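Local coordinates for protein cysteine synthase 3 (Entamoeba histolytica, PDB 6KR5) that catalyses the formation of cysteine from O-acetylserine and sulfide as a pyridoxal-phosphate-dependent O-acetylserine sulfhydrylase, at residues Y14-I17 with L18-I21; L129-G132 with T133-M136; A167-V170 with Y171-N174. All coordinates share one frame; numbering follows the deposited sequence.

Interaction 1: Y14-I17 with L18-I21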
loop_
_atom_site.group_PDB
_atom_site.type_symbol
_atom_site.label_atom_id
_atom_site.label_comp_id
_atom_site.label_asym_id
_atom_site.label_seq_id
_atom_site.Cartn_x
_atom_site.Cartn_y
_atom_site.Cartn_z
ATOM N N TYR B 14 -10.602 12.384 -7.469
ATOM C CA TYR B 14 -9.775 11.864 -8.547
ATOM C C TYR B 14 -10.655 11.207 -9.604
ATOM O O TYR B 14 -11.617 10.516 -9.280
ATOM C CB TYR B 14 -8.766 10.868 -7.972
ATOM C CG TYR B 14 -7.795 11.504 -7.002
ATOM C CD1 TYR B 14 -8.107 11.629 -5.654
ATOM C CD2 TYR B 14 -6.581 12.014 -7.446
ATOM C CE1 TYR B 14 -7.226 12.225 -4.770
ATOM C CE2 TYR B 14 -5.694 12.608 -6.577
ATOM C CZ TYR B 14 -6.020 12.720 -5.242
ATOM O OH TYR B 14 -5.135 13.308 -4.363
ATOM N N HIS B 15 -10.327 11.422 -10.880
ATOM C CA HIS B 15 -11.186 10.872 -11.926
ATOM C C HIS B 15 -10.960 9.392 -12.163
ATOM O O HIS B 15 -11.843 8.729 -12.713
ATOM C CB HIS B 15 -10.986 11.621 -13.243
ATOM C CG HIS B 15 -11.396 13.058 -13.176
ATOM N ND1 HIS B 15 -10.487 14.091 -13.220
ATOM C CD2 HIS B 15 -12.616 13.633 -13.059
ATOM C CE1 HIS B 15 -11.130 15.244 -13.130
ATOM N NE2 HIS B 15 -12.422 14.993 -13.035
ATOM N N ASN B 16 -9.800 8.870 -11.786
ATOM C CA ASN B 16 -9.495 7.451 -11.899
ATOM C C ASN B 16 -8.245 7.204 -11.073
ATOM O O ASN B 16 -7.613 8.142 -10.578
ATOM C CB ASN B 16 -9.285 7.029 -13.349
ATOM C CG ASN B 16 -8.215 7.848 -14.027
ATOM O OD1 ASN B 16 -7.046 7.781 -13.655
ATOM N ND2 ASN B 16 -8.612 8.653 -15.009
ATOM N N ILE B 17 -7.878 5.927 -10.955
ATOM C CA ILE B 17 -6.784 5.571 -10.056
ATOM C C ILE B 17 -5.460 6.148 -10.539
ATOM O O ILE B 17 -4.563 6.396 -9.728
ATOM C CB ILE B 17 -6.729 4.038 -9.867
ATOM C CG1 ILE B 17 -5.862 3.669 -8.662
ATOM C CG2 ILE B 17 -6.260 3.311 -11.136
ATOM C CD1 ILE B 17 -6.403 4.197 -7.359
ATOM N N LEU B 18 -5.302 6.382 -11.848
ATOM C CA LEU B 18 -4.024 6.899 -12.327
ATOM C C LEU B 18 -3.746 8.291 -11.778
ATOM O O LEU B 18 -2.581 8.669 -11.600
ATOM C CB LEU B 18 -3.994 6.920 -13.853
ATOM C CG LEU B 18 -4.274 5.570 -14.497
ATOM C CD1 LEU B 18 -4.041 5.681 -15.997
ATOM C CD2 LEU B 18 -3.364 4.497 -13.918
ATOM N N GLU B 19 -4.794 9.064 -11.498
ATOM C CA GLU B 19 -4.607 10.411 -10.975
ATOM C C GLU B 19 -4.111 10.426 -9.538
ATOM O O GLU B 19 -3.729 11.494 -9.051
ATOM C CB GLU B 19 -5.907 11.207 -11.079
ATOM C CG GLU B 19 -6.318 11.430 -12.529
ATOM C CD GLU B 19 -7.342 12.536 -12.711
ATOM O OE1 GLU B 19 -8.061 12.874 -11.753
ATOM O OE2 GLU B 19 -7.417 13.069 -13.840
ATOM N N THR B 20 -4.124 9.285 -8.844
ATOM C CA THR B 20 -3.553 9.210 -7.501
ATOM C C THR B 20 -2.077 8.844 -7.502
ATOM O O THR B 20 -1.473 8.794 -6.426
ATOM C CB THR B 20 -4.291 8.195 -6.611
ATOM O OG1 THR B 20 -3.995 6.857 -7.029
ATOM C CG2 THR B 20 -5.796 8.419 -6.615
ATOM N N ILE B 21 -1.487 8.589 -8.669
ATOM C CA ILE B 21 -0.083 8.217 -8.725
ATOM C C ILE B 21 0.783 9.404 -8.336
ATOM O O ILE B 21 0.514 10.552 -8.729
ATOM C CB ILE B 21 0.273 7.719 -10.134
ATOM C CG1 ILE B 21 -0.429 6.403 -10.408
ATOM C CG2 ILE B 21 1.792 7.562 -10.310
ATOM C CD1 ILE B 21 -0.239 5.932 -11.848
HETATM O O HOH W 1 -7.920 11.505 -15.993
#
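A short 3-10 turn, in the loop between strands 13-14 and 26-28, folds Glu19 and Thr20 back onto His15, Tyr14 and Ile17. The carboxylate of Glu19 lies beside His15, its plane turned 72° from the imidazole. His15 N donates a nearly straight bond to Glu19 OE1 (2.8 Å, 173°), arriving from above the carboxylate plane. His15 ND1 adds only weak bonds to both oxygens, the longer to Glu19 OE2 at 3.3 Å. Arg12 forms a salt bridge with OE1, and a water accepts weakly from Asn16 ND2 while donating to OE2, which helps fix the rotation of the carboxylate.

The turn itself is recognisable from its i+3 to i bonds, Glu19 N to Asn16 O and Thr20 N to Ile17 O (both 3.1 Å). Asn16 begins it with an Asx turn: chi1 of 56° sets CG between the backbone N and the carbonyl carbon, bringing OD1 to a weak bond with Leu18 N at 2.9 Å. Ile17 O is gripped twice, since Thr20 OG1 reaches it at 2.8 Å in the carbonyl plane, on a lone pair, whereas Thr20 N comes from above that plane. The other branch of Thr20 faces the tyrosine: CG2 sits over one face of the Tyr14 ring, 3.9 Å from its centroid, a CH-pi contact. Glu19 CB lies in plane at the ring edge, 3.8 Å from Tyr14 CD2. Tyr14 OH is hydrogen-bonded to Asn7 of the second subunit, placing this turn at the dimer interface.

Interaction 2: L129-G132 with T133-M136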
loop_
_atom_site.group_PDB
_atom_site.type_symbol
_atom_site.label_atom_id
_atom_site.label_comp_id
_atom_site.label_asym_id
_atom_site.label_seq_id
_atom_site.Cartn_x
_atom_site.Cartn_y
_atom_site.Cartn_z
ATOM N N LEU B 129 4.240 -17.205 -19.969
ATOM C CA LEU B 129 5.070 -17.913 -19.003
ATOM C C LEU B 129 6.006 -18.843 -19.757
ATOM O O LEU B 129 5.570 -19.863 -20.302
ATOM C CB LEU B 129 4.214 -18.712 -18.025
ATOM C CG LEU B 129 3.194 -17.923 -17.218
ATOM C CD1 LEU B 129 2.451 -18.855 -16.263
ATOM C CD2 LEU B 129 3.901 -16.814 -16.462
ATOM N N SER B 130 7.287 -18.494 -19.787
ATOM C CA SER B 130 8.279 -19.396 -20.342
ATOM C C SER B 130 8.576 -20.521 -19.348
ATOM O O SER B 130 8.160 -20.484 -18.184
ATOM C CB SER B 130 9.551 -18.633 -20.697
ATOM O OG SER B 130 9.909 -17.737 -19.660
ATOM N N ASP B 131 9.299 -21.537 -19.824
ATOM C CA ASP B 131 9.548 -22.725 -19.011
ATOM C C ASP B 131 10.292 -22.354 -17.735
ATOM O O ASP B 131 11.341 -21.706 -17.782
ATOM C CB ASP B 131 10.363 -23.753 -19.798
ATOM C CG ASP B 131 9.650 -24.254 -21.045
ATOM O OD1 ASP B 131 8.412 -24.107 -21.141
ATOM O OD2 ASP B 131 10.340 -24.798 -21.935
ATOM N N GLY B 132 9.745 -22.772 -16.590
ATOM C CA GLY B 132 10.413 -22.498 -15.327
ATOM C C GLY B 132 11.844 -23.004 -15.300
ATOM O O GLY B 132 12.743 -22.323 -14.800
ATOM N N THR B 133 12.078 -24.195 -15.863
ATOM C CA THR B 133 13.425 -24.758 -15.876
ATOM C C THR B 133 14.427 -23.893 -16.637
ATOM O O THR B 133 15.637 -24.067 -16.450
ATOM C CB THR B 133 13.419 -26.166 -16.483
ATOM O OG1 THR B 133 12.909 -26.120 -17.822
ATOM C CG2 THR B 133 12.581 -27.130 -15.642
ATOM N N LYS B 134 13.963 -22.965 -17.482
ATOM C CA LYS B 134 14.871 -22.174 -18.302
ATOM C C LYS B 134 15.203 -20.809 -17.707
ATOM O O LYS B 134 16.067 -20.112 -18.249
ATOM C CB LYS B 134 14.294 -22.000 -19.716
ATOM C CG LYS B 134 14.050 -23.324 -20.425
ATOM C CD LYS B 134 14.112 -23.193 -21.938
ATOM C CE LYS B 134 14.307 -24.559 -22.590
ATOM N NZ LYS B 134 13.329 -25.567 -22.072
ATOM N N GLY B 135 14.562 -20.414 -16.607
ATOM C CA GLY B 135 14.941 -19.169 -15.969
ATOM C C GLY B 135 14.676 -17.937 -16.830
ATOM O O GLY B 135 13.969 -17.967 -17.835
ATOM N N MET B 136 15.275 -16.827 -16.402
ATOM C CA MET B 136 15.088 -15.583 -17.142
ATOM C C MET B 136 15.660 -15.631 -18.557
ATOM O O MET B 136 15.061 -15.005 -19.450
ATOM C CB MET B 136 15.677 -14.410 -16.355
ATOM C CG MET B 136 15.242 -13.069 -16.920
ATOM S SD MET B 136 15.496 -11.691 -15.792
ATOM C CE MET B 136 17.283 -11.603 -15.763
HETATM O O HOH W 2 12.097 -19.439 -18.828
#
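Asp131 and Lys134 lie side by side and point the same way across the turn that carries strand 126-130 into helix 135-149, a beta-to-alpha connection at the edge of the four-stranded parallel sheet. Two contacts document the pairing, one near the base of the side chains and one at their charged ends: Asp131 CB is 3.8 Å from Lys134 CG, and further out Lys134 NZ forms a salt bridge with Asp131 OD2 at 3.1 Å. The ammonium approaches on the anti lone pair of OD2, the one directed away from the other oxygen. A bend at the end of the lysine, chi4 50° after two extended torsions, turns NZ in toward the carboxylate. Both residues are exposed, so solvent probably weakens the attraction.

In the backbone of the same turn, two i+3 to i bonds define the 3-10 geometry. Lys134 N donates to Asp131 O at 2.9 Å, and Gly135 N donates to Gly132 O at 3.2 Å. Gly135 takes a positive phi of 65° as the chain passes toward helix 135-149.

Ser130 is tied in indirectly, by a water that links it with Asp131 and Gly135. This water accepts from Ser130 OG at 2.9 Å and donates to Asp131 O and to Gly135 O, each 2.6 Å from it.

Interaction 3: A167-V170 with Y171-N174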
loop_
_atom_site.group_PDB
_atom_site.type_symbol
_atom_site.label_atom_id
_atom_site.label_comp_id
_atom_site.label_asym_id
_atom_site.label_seq_id
_atom_site.Cartn_x
_atom_site.Cartn_y
_atom_site.Cartn_z
ATOM N N ALA B 167 11.637 10.296 -17.474
ATOM C CA ALA B 167 10.816 11.503 -17.468
ATOM C C ALA B 167 9.713 11.470 -16.412
ATOM O O ALA B 167 9.235 12.531 -15.996
ATOM C CB ALA B 167 10.207 11.716 -18.855
ATOM N N ALA B 168 9.278 10.279 -15.981
ATOM C CA ALA B 168 8.282 10.210 -14.910
ATOM C C ALA B 168 8.750 10.934 -13.663
ATOM O O ALA B 168 7.929 11.406 -12.855
ATOM C CB ALA B 168 7.972 8.756 -14.569
ATOM N N HIS B 169 10.058 11.041 -13.488
ATOM C CA HIS B 169 10.610 11.538 -12.243
ATOM C C HIS B 169 10.773 13.050 -12.234
ATOM O O HIS B 169 11.320 13.599 -11.268
ATOM C CB HIS B 169 11.916 10.813 -11.979
ATOM C CG HIS B 169 11.698 9.365 -11.701
ATOM N ND1 HIS B 169 11.059 8.930 -10.560
ATOM C CD2 HIS B 169 11.965 8.261 -12.433
ATOM C CE1 HIS B 169 10.980 7.611 -10.582
ATOM N NE2 HIS B 169 11.524 7.180 -11.709
ATOM N N VAL B 170 10.284 13.734 -13.272
ATOM C CA VAL B 170 10.056 15.169 -13.132
ATOM C C VAL B 170 9.150 15.418 -11.935
ATOM O O VAL B 170 9.388 16.322 -11.127
ATOM C CB VAL B 170 9.470 15.753 -14.429
ATOM C CG1 VAL B 170 9.124 17.226 -14.242
ATOM C CG2 VAL B 170 10.453 15.584 -15.570
ATOM N N TYR B 171 8.137 14.568 -11.767
ATOM C CA TYR B 171 7.226 14.708 -10.638
ATOM C C TYR B 171 7.908 14.331 -9.326
ATOM O O TYR B 171 7.821 15.069 -8.340
ATOM C CB TYR B 171 5.981 13.853 -10.874
ATOM C CG TYR B 171 5.081 14.365 -11.977
ATOM C CD1 TYR B 171 5.279 13.987 -13.306
ATOM C CD2 TYR B 171 4.017 15.213 -11.683
ATOM C CE1 TYR B 171 4.447 14.454 -14.310
ATOM C CE2 TYR B 171 3.181 15.685 -12.680
ATOM C CZ TYR B 171 3.400 15.302 -13.988
ATOM O OH TYR B 171 2.560 15.772 -14.972
ATOM N N THR B 172 8.604 13.190 -9.296
ATOM C CA THR B 172 9.311 12.787 -8.084
ATOM C C THR B 172 10.228 13.900 -7.599
ATOM O O THR B 172 10.205 14.279 -6.421
ATOM C CB THR B 172 10.111 11.506 -8.347
ATOM O OG1 THR B 172 9.323 10.587 -9.115
ATOM C CG2 THR B 172 10.544 10.846 -7.031
ATOM N N ALA B 173 11.027 14.451 -8.514
ATOM C CA ALA B 173 11.958 15.517 -8.157
ATOM C C ALA B 173 11.227 16.765 -7.690
ATOM O O ALA B 173 11.621 17.379 -6.691
ATOM C CB ALA B 173 12.857 15.850 -9.343
ATOM N N ASN B 174 10.166 17.163 -8.401
ATOM C CA ASN B 174 9.433 18.355 -7.990
ATOM C C ASN B 174 8.841 18.185 -6.600
ATOM O O ASN B 174 8.844 19.125 -5.795
ATOM C CB ASN B 174 8.318 18.686 -8.977
ATOM C CG ASN B 174 7.612 19.982 -8.619
ATOM O OD1 ASN B 174 8.254 21.031 -8.529
ATOM N ND2 ASN B 174 6.300 19.917 -8.388
#
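His169 and Thr172 run side by side, pointing the same way, near the N-terminal end of helix 169-179, which touches helices 58-72 and 195-207 in this fold type II pyridoxal-phosphate enzyme. The imidazole of His169 comes to about 4 Å from the bound pyridoxal phosphate, so its conformation bears on the cofactor pocket. Its chi1 of -67° places CG beside the backbone N, and the ring rotation, chi2 -68°, turns ND1 toward the threonine three residues on. Thr172 meets it with OG1, likewise set beside its own backbone N, chi1 -43°. The two atoms, His169 ND1 and Thr172 OG1, are hydrogen-bonded at 2.8 Å. The hydroxyl oxygen lies near the ring plane, at the imidazole edge, and Thr172 CB is also in plane. This bond limits rotation of the ring, so Thr172 probably acts as a second-shell residue that helps position His169 near the cofactor. The methyl CG2 of Thr172 takes the other direction, anti to the backbone N, and the residue also touches Arg60.

On another side of the helix Tyr171 bends back toward Ala168. The carbonyl of Ala168 meets the phenol ring at the edge and in plane, with Ala168 O 3.7 Å from Tyr171 CD1; the same oxygen accepts a weak, long bond from Tyr171 N at 3.4 Å. Tyr171 also packs on Ile6 of the second subunit.

Regular alpha-helical i+4 to i bonding then takes over. Ala173 N donates to His169 O at 2.9 Å, and Ala173 CB rests 3.3 Å from that oxygen. Asn174 N reaches Val170 O at 3.0 Å, tilted modestly from the carbonyl plane, while Asn174 CB stands 3.4 Å from Val170 O.

Overall arrangement
Interaction 1 is buried and interaction 3 partly buried: their centres are 17 Å apart, both touch the second subunit, and both pack against helix 58-72. Interaction 2 is a surface contact about 35 Å from either, centre to centre, and touches no other chain of the assembly. The chemistry follows the place. The mostly buried loop of interaction 1 combines a carboxylate with several partners and a CH-pi contact; the exposed turn of interaction 2 relies on a lone salt bridge and a bridging water; the helical segment of interaction 3 holds a histidine near the cofactor through one side-chain hydrogen bond to a hydroxyl.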